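Local coordinates for protein nitrite oxidoreductase subunit A (Kuenenia stuttgartiensis, PDB 7B04) that forms the molybdenum- and iron-sulfur-cluster-bearing subunit of an oxidoreductase related to NarG, with a molybdopterin oxidoreductase fold, at residues Tyr237-Asp250 with Asp259-Thr271. Residues are numbered along the deposited sequence; the frame is centred on the assembly and turned at random.
Sequences YGMYRFNNCLAIVD and DQALGGRNWSNYT
Y240 and N266 stack where helix 238-254 packs on the short strand 265-266, in the beta-alpha-beta unit that strand 222-226 opens within this molybdopterin oxidoreductase fold. N266 lays its CB and amide over one face of the Y240 ring, the two planes 17° apart; its CB forms a CH-pi contact 3.8 Å from the ring centroid. With CG anti to its own carbonyl carbon (chi1 -59°), the N266 amide sits against the helix, and chi2 (-21°) aims OD1 at N243 ND2, which donates to it at 2.8 Å. The two amides are nearly coplanar, and the same ND2 reaches G224 O on strand 222-226, so one amide ties helix to both strands.

One turn on, the backbones close in: the CA atoms of A247 and G263 are 3.8 Å apart. G264 N donates to N243 O over 2.7 Å, tilted from the carbonyl plane, and L246 CB lies against G264 N. The backbone of G263 and G264 lies directly on the helix, with no side chain between. The helix kinks here: A247 N and I248 N bond three residues back, to N244 O and C245 O, instead of four. Farther along, A247 CB meets A261 CB at 4.2 Å, and D250 OD2, salt-bridged to R254, takes a weak bond from L262 N.

Toward the cofactor, Y240 OH points to W267 O, near the plane of its ring, in a bond modelled doubtfully short. The side chain of N269 lies about 7 Å from a bound MD1 and is held by R225 and G226 of strand 222-226; its ND2 also donates to a water 2.7 Å away, which is hydrogen-bonded to Y237 OH at 2.8 Å.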
loop_
_atom_site.group_PDB
_atom_site.type_symbol
_atom_site.label_atom_id
_atom_site.label_comp_id
_atom_site.label_asym_id
_atom_site.label_seq_id
_atom_site.Cartn_x
_atom_site.Cartn_y
_atom_site.Cartn_z
ATOM N N TYR B 237 -22.747 -7.969 8.652
ATOM C CA TYR B 237 -23.275 -8.277 9.982
ATOM C C TYR B 237 -24.603 -9.019 9.915
ATOM O O TYR B 237 -25.065 -9.525 10.943
ATOM C CB TYR B 237 -23.475 -7.040 10.867
ATOM C CG TYR B 237 -22.274 -6.641 11.701
ATOM C CD1 TYR B 237 -21.720 -5.376 11.598
ATOM C CD2 TYR B 237 -21.680 -7.543 12.579
ATOM C CE1 TYR B 237 -20.615 -5.010 12.354
ATOM C CE2 TYR B 237 -20.572 -7.185 13.338
ATOM C CZ TYR B 237 -20.045 -5.915 13.216
ATOM O OH TYR B 237 -18.950 -5.536 13.958
ATOM N N GLY B 238 -25.224 -9.095 8.738
ATOM C CA GLY B 238 -26.381 -9.951 8.568
ATOM C C GLY B 238 -26.108 -11.397 8.919
ATOM O O GLY B 238 -27.050 -12.155 9.170
ATOM N N MET B 239 -24.834 -11.803 8.930
ATOM C CA MET B 239 -24.487 -13.147 9.376
ATOM C C MET B 239 -24.882 -13.364 10.831
ATOM O O MET B 239 -25.333 -14.453 11.203
ATOM C CB MET B 239 -22.990 -13.385 9.191
ATOM C CG MET B 239 -22.538 -14.799 9.507
ATOM S SD MET B 239 -23.220 -15.998 8.353
ATOM C CE MET B 239 -22.268 -15.614 6.889
ATOM N N TYR B 240 -24.724 -12.336 11.671
ATOM C CA TYR B 240 -25.181 -12.443 13.052
ATOM C C TYR B 240 -26.692 -12.606 13.123
ATOM O O TYR B 240 -27.205 -13.287 14.018
ATOM C CB TYR B 240 -24.741 -11.221 13.859
ATOM C CG TYR B 240 -23.252 -11.136 14.118
ATOM C CD1 TYR B 240 -22.395 -12.156 13.724
ATOM C CD2 TYR B 240 -22.707 -10.039 14.771
ATOM C CE1 TYR B 240 -21.034 -12.077 13.963
ATOM C CE2 TYR B 240 -21.351 -9.955 15.018
ATOM C CZ TYR B 240 -20.519 -10.973 14.610
ATOM O OH TYR B 240 -19.167 -10.884 14.856
ATOM N N ARG B 241 -27.420 -11.990 12.189
ATOM C CA ARG B 241 -28.858 -12.212 12.102
ATOM C C ARG B 241 -29.160 -13.642 11.673
ATOM O O ARG B 241 -30.096 -14.268 12.186
ATOM C CB ARG B 241 -29.477 -11.208 11.128
ATOM C CG ARG B 241 -30.993 -11.180 11.108
ATOM C CD ARG B 241 -31.487 -10.160 10.094
ATOM N NE ARG B 241 -32.945 -10.076 10.052
ATOM C CZ ARG B 241 -33.665 -9.232 10.782
ATOM N NH1 ARG B 241 -33.066 -8.396 11.619
ATOM N NH2 ARG B 241 -34.987 -9.224 10.677
ATOM N N PHE B 242 -28.380 -14.172 10.728
ATOM C CA PHE B 242 -28.550 -15.558 10.305
ATOM C C PHE B 242 -28.343 -16.519 11.470
ATOM O O PHE B 242 -29.116 -17.468 11.647
ATOM C CB PHE B 242 -27.587 -15.881 9.164
ATOM C CG PHE B 242 -27.738 -17.270 8.616
ATOM C CD1 PHE B 242 -28.773 -17.579 7.749
ATOM C CD2 PHE B 242 -26.844 -18.269 8.969
ATOM C CE1 PHE B 242 -28.913 -18.860 7.244
ATOM C CE2 PHE B 242 -26.980 -19.549 8.469
ATOM C CZ PHE B 242 -28.016 -19.844 7.605
ATOM N N ASN B 243 -27.309 -16.247 12.235
ATOM C CA ASN B 243 -26.966 -17.062 13.411
ATOM C C ASN B 243 -28.147 -17.014 14.368
ATOM O O ASN B 243 -28.484 -18.012 14.960
ATOM C CB ASN B 243 -25.781 -16.417 14.104
ATOM C CG ASN B 243 -24.507 -16.688 13.366
ATOM O OD1 ASN B 243 -24.446 -17.621 12.603
ATOM N ND2 ASN B 243 -23.490 -15.900 13.604
ATOM N N ASN B 244 -28.743 -15.850 14.508
ATOM C CA ASN B 244 -29.899 -15.717 15.415
ATOM C C ASN B 244 -31.053 -16.576 14.912
ATOM O O ASN B 244 -31.674 -17.228 15.706
ATOM C CB ASN B 244 -30.297 -14.255 15.534
ATOM C CG ASN B 244 -31.276 -14.053 16.651
ATOM O OD1 ASN B 244 -31.532 -14.965 17.402
ATOM N ND2 ASN B 244 -31.848 -12.880 16.735
ATOM N N CYS B 245 -31.273 -16.582 13.608
ATOM C CA CYS B 245 -32.378 -17.293 12.936
ATOM C C CYS B 245 -32.267 -18.789 13.158
ATOM O O CYS B 245 -33.233 -19.458 13.045
ATOM C CB CYS B 245 -32.264 -17.072 11.443
ATOM S SG CYS B 245 -33.136 -15.610 10.858
ATOM N N LEU B 246 -31.072 -19.291 13.325
ATOM C CA LEU B 246 -30.890 -20.726 13.505
ATOM C C LEU B 246 -31.579 -21.260 14.751
ATOM O O LEU B 246 -31.639 -22.482 14.926
ATOM C CB LEU B 246 -29.402 -21.065 13.552
ATOM C CG LEU B 246 -28.677 -20.886 12.221
ATOM C CD1 LEU B 246 -27.203 -21.126 12.410
ATOM C CD2 LEU B 246 -29.241 -21.824 11.167
ATOM N N ALA B 247 -32.084 -20.382 15.622
ATOM C CA ALA B 247 -32.904 -20.841 16.736
ATOM C C ALA B 247 -34.120 -21.616 16.244
ATOM O O ALA B 247 -34.567 -22.555 16.913
ATOM C CB ALA B 247 -33.335 -19.655 17.599
ATOM N N ILE B 248 -34.671 -21.234 15.088
ATOM C CA ILE B 248 -35.790 -21.982 14.514
ATOM C C ILE B 248 -35.367 -23.409 14.194
ATOM O O ILE B 248 -36.093 -24.369 14.477
ATOM C CB ILE B 248 -36.333 -21.274 13.261
ATOM C CG1 ILE B 248 -36.774 -19.847 13.579
ATOM C CG2 ILE B 248 -37.501 -22.055 12.681
ATOM C CD1 ILE B 248 -37.152 -19.056 12.341
ATOM N N VAL B 249 -34.189 -23.570 13.583
ATOM C CA VAL B 249 -33.703 -24.908 13.254
ATOM C C VAL B 249 -33.520 -25.728 14.523
ATOM O O VAL B 249 -33.793 -26.934 14.548
ATOM C CB VAL B 249 -32.398 -24.827 12.441
ATOM C CG1 VAL B 249 -32.170 -26.121 11.674
ATOM C CG2 VAL B 249 -32.430 -23.642 11.494
ATOM N N ASP B 250 -33.060 -25.084 15.597
ATOM C CA ASP B 250 -32.947 -25.770 16.879
ATOM C C ASP B 250 -34.315 -26.208 17.384
ATOM O O ASP B 250 -34.456 -27.296 17.954
ATOM C CB ASP B 250 -32.258 -24.862 17.896
ATOM C CG ASP B 250 -31.956 -25.570 19.199
ATOM O OD1 ASP B 250 -31.027 -26.406 19.220
ATOM O OD2 ASP B 250 -32.643 -25.290 20.203
ATOM N N ASP B 259 -38.524 -19.775 23.837
ATOM C CA ASP B 259 -37.656 -19.326 24.951
ATOM C C ASP B 259 -36.547 -20.336 25.219
ATOM O O ASP B 259 -35.570 -19.958 25.829
ATOM C CB ASP B 259 -38.470 -18.944 26.182
ATOM C CG ASP B 259 -39.491 -17.864 25.907
ATOM O OD1 ASP B 259 -39.389 -17.242 24.867
ATOM O OD2 ASP B 259 -40.384 -17.673 26.744
ATOM N N GLN B 260 -36.725 -21.591 24.846
ATOM C CA GLN B 260 -35.648 -22.563 25.143
ATOM C C GLN B 260 -34.806 -22.858 23.906
ATOM O O GLN B 260 -33.883 -23.644 24.020
ATOM C CB GLN B 260 -36.230 -23.829 25.768
ATOM C CG GLN B 260 -37.144 -23.547 26.947
ATOM C CD GLN B 260 -38.564 -23.865 26.576
ATOM O OE1 GLN B 260 -38.871 -24.944 26.080
ATOM N NE2 GLN B 260 -39.437 -22.902 26.792
ATOM N N ALA B 261 -35.120 -22.207 22.790
ATOM C CA ALA B 261 -34.431 -22.378 21.494
ATOM C C ALA B 261 -33.206 -21.474 21.407
ATOM O O ALA B 261 -33.333 -20.315 21.733
ATOM C CB ALA B 261 -35.397 -22.064 20.396
ATOM N N LEU B 262 -32.070 -22.024 20.971
ATOM C CA LEU B 262 -30.810 -21.264 20.812
ATOM C C LEU B 262 -30.251 -21.464 19.408
ATOM O O LEU B 262 -30.280 -22.566 18.921
ATOM C CB LEU B 262 -29.795 -21.730 21.846
ATOM C CG LEU B 262 -30.389 -22.371 23.078
ATOM C CD1 LEU B 262 -29.972 -23.817 23.142
ATOM C CD2 LEU B 262 -29.911 -21.640 24.304
ATOM N N GLY B 263 -29.682 -20.416 18.842
ATOM C CA GLY B 263 -29.188 -20.432 17.485
ATOM C C GLY B 263 -27.678 -20.450 17.402
ATOM O O GLY B 263 -26.976 -20.894 18.319
ATOM N N GLY B 264 -27.174 -19.926 16.292
ATOM C CA GLY B 264 -25.762 -19.979 16.011
ATOM C C GLY B 264 -24.989 -19.068 16.930
ATOM O O GLY B 264 -25.537 -18.265 17.678
ATOM N N ARG B 265 -23.680 -19.252 16.929
ATOM C CA ARG B 265 -22.793 -18.442 17.744
ATOM C C ARG B 265 -22.059 -17.416 16.891
ATOM O O ARG B 265 -21.432 -17.762 15.880
ATOM C CB ARG B 265 -21.815 -19.326 18.493
ATOM C CG ARG B 265 -22.444 -19.850 19.758
ATOM C CD ARG B 265 -21.433 -20.476 20.644
ATOM N NE ARG B 265 -20.897 -19.497 21.581
ATOM C CZ ARG B 265 -20.252 -19.815 22.697
ATOM N NH1 ARG B 265 -19.791 -18.863 23.499
ATOM N NH2 ARG B 265 -20.054 -21.093 23.003
ATOM N N ASN B 266 -22.174 -16.152 17.287
ATOM C CA ASN B 266 -21.569 -15.055 16.551
ATOM C C ASN B 266 -20.071 -15.018 16.827
ATOM O O ASN B 266 -19.638 -14.946 17.984
ATOM C CB ASN B 266 -22.217 -13.740 16.962
ATOM C CG ASN B 266 -23.707 -13.706 16.708
ATOM O OD1 ASN B 266 -24.227 -14.464 15.890
ATOM N ND2 ASN B 266 -24.410 -12.840 17.434
ATOM N N TRP B 267 -19.281 -15.135 15.767
ATOM C CA TRP B 267 -17.829 -15.116 15.890
ATOM C C TRP B 267 -17.314 -13.681 15.897
ATOM O O TRP B 267 -17.775 -12.835 15.118
ATOM C CB TRP B 267 -17.190 -15.916 14.756
ATOM C CG TRP B 267 -16.784 -17.245 15.249
ATOM C CD1 TRP B 267 -17.212 -17.830 16.401
ATOM C CD2 TRP B 267 -15.891 -18.175 14.630
ATOM N NE1 TRP B 267 -16.627 -19.056 16.550
ATOM C CE2 TRP B 267 -15.818 -19.299 15.472
ATOM C CE3 TRP B 267 -15.144 -18.167 13.449
ATOM C CZ2 TRP B 267 -15.032 -20.407 15.173
ATOM C CZ3 TRP B 267 -14.357 -19.271 13.154
ATOM C CH2 TRP B 267 -14.312 -20.376 14.014
ATOM N N SER B 268 -16.346 -13.422 16.767
ATOM C CA SER B 268 -15.868 -12.072 16.998
ATOM C C SER B 268 -14.913 -11.645 15.884
ATOM O O SER B 268 -14.368 -12.468 15.136
ATOM C CB SER B 268 -15.168 -11.989 18.361
ATOM O OG SER B 268 -14.117 -12.939 18.443
ATOM N N ASN B 269 -14.710 -10.334 15.784
ATOM C CA ASN B 269 -13.828 -9.761 14.775
ATOM C C ASN B 269 -12.688 -8.948 15.367
ATOM O O ASN B 269 -11.521 -9.195 15.039
ATOM C CB ASN B 269 -14.643 -8.882 13.809
ATOM C CG ASN B 269 -15.579 -9.691 12.941
ATOM O OD1 ASN B 269 -15.178 -10.674 12.327
ATOM N ND2 ASN B 269 -16.840 -9.277 12.886
ATOM N N TYR B 270 -13.000 -7.994 16.244
ATOM C CA TYR B 270 -12.001 -7.044 16.723
ATOM C C TYR B 270 -10.905 -7.758 17.501
ATOM O O TYR B 270 -9.712 -7.577 17.232
ATOM C CB TYR B 270 -12.692 -5.985 17.583
ATOM C CG TYR B 270 -11.872 -4.759 17.926
ATOM C CD1 TYR B 270 -11.049 -4.159 16.986
ATOM C CD2 TYR B 270 -11.968 -4.171 19.180
ATOM C CE1 TYR B 270 -10.326 -3.021 17.294
ATOM C CE2 TYR B 270 -11.249 -3.036 19.496
ATOM C CZ TYR B 270 -10.423 -2.468 18.551
ATOM O OH TYR B 270 -9.700 -1.339 18.864
ATOM N N THR B 271 -11.295 -8.545 18.498
ATOM C CA THR B 271 -10.321 -9.247 19.322
ATOM C C THR B 271 -9.577 -10.320 18.536
ATOM O O THR B 271 -8.362 -10.483 18.704
ATOM C CB THR B 271 -11.029 -9.836 20.529
ATOM O OG1 THR B 271 -12.018 -10.780 20.091
ATOM C CG2 THR B 271 -11.695 -8.719 21.295
HETATM O O HOH W 1 -17.487 -7.740 14.960
#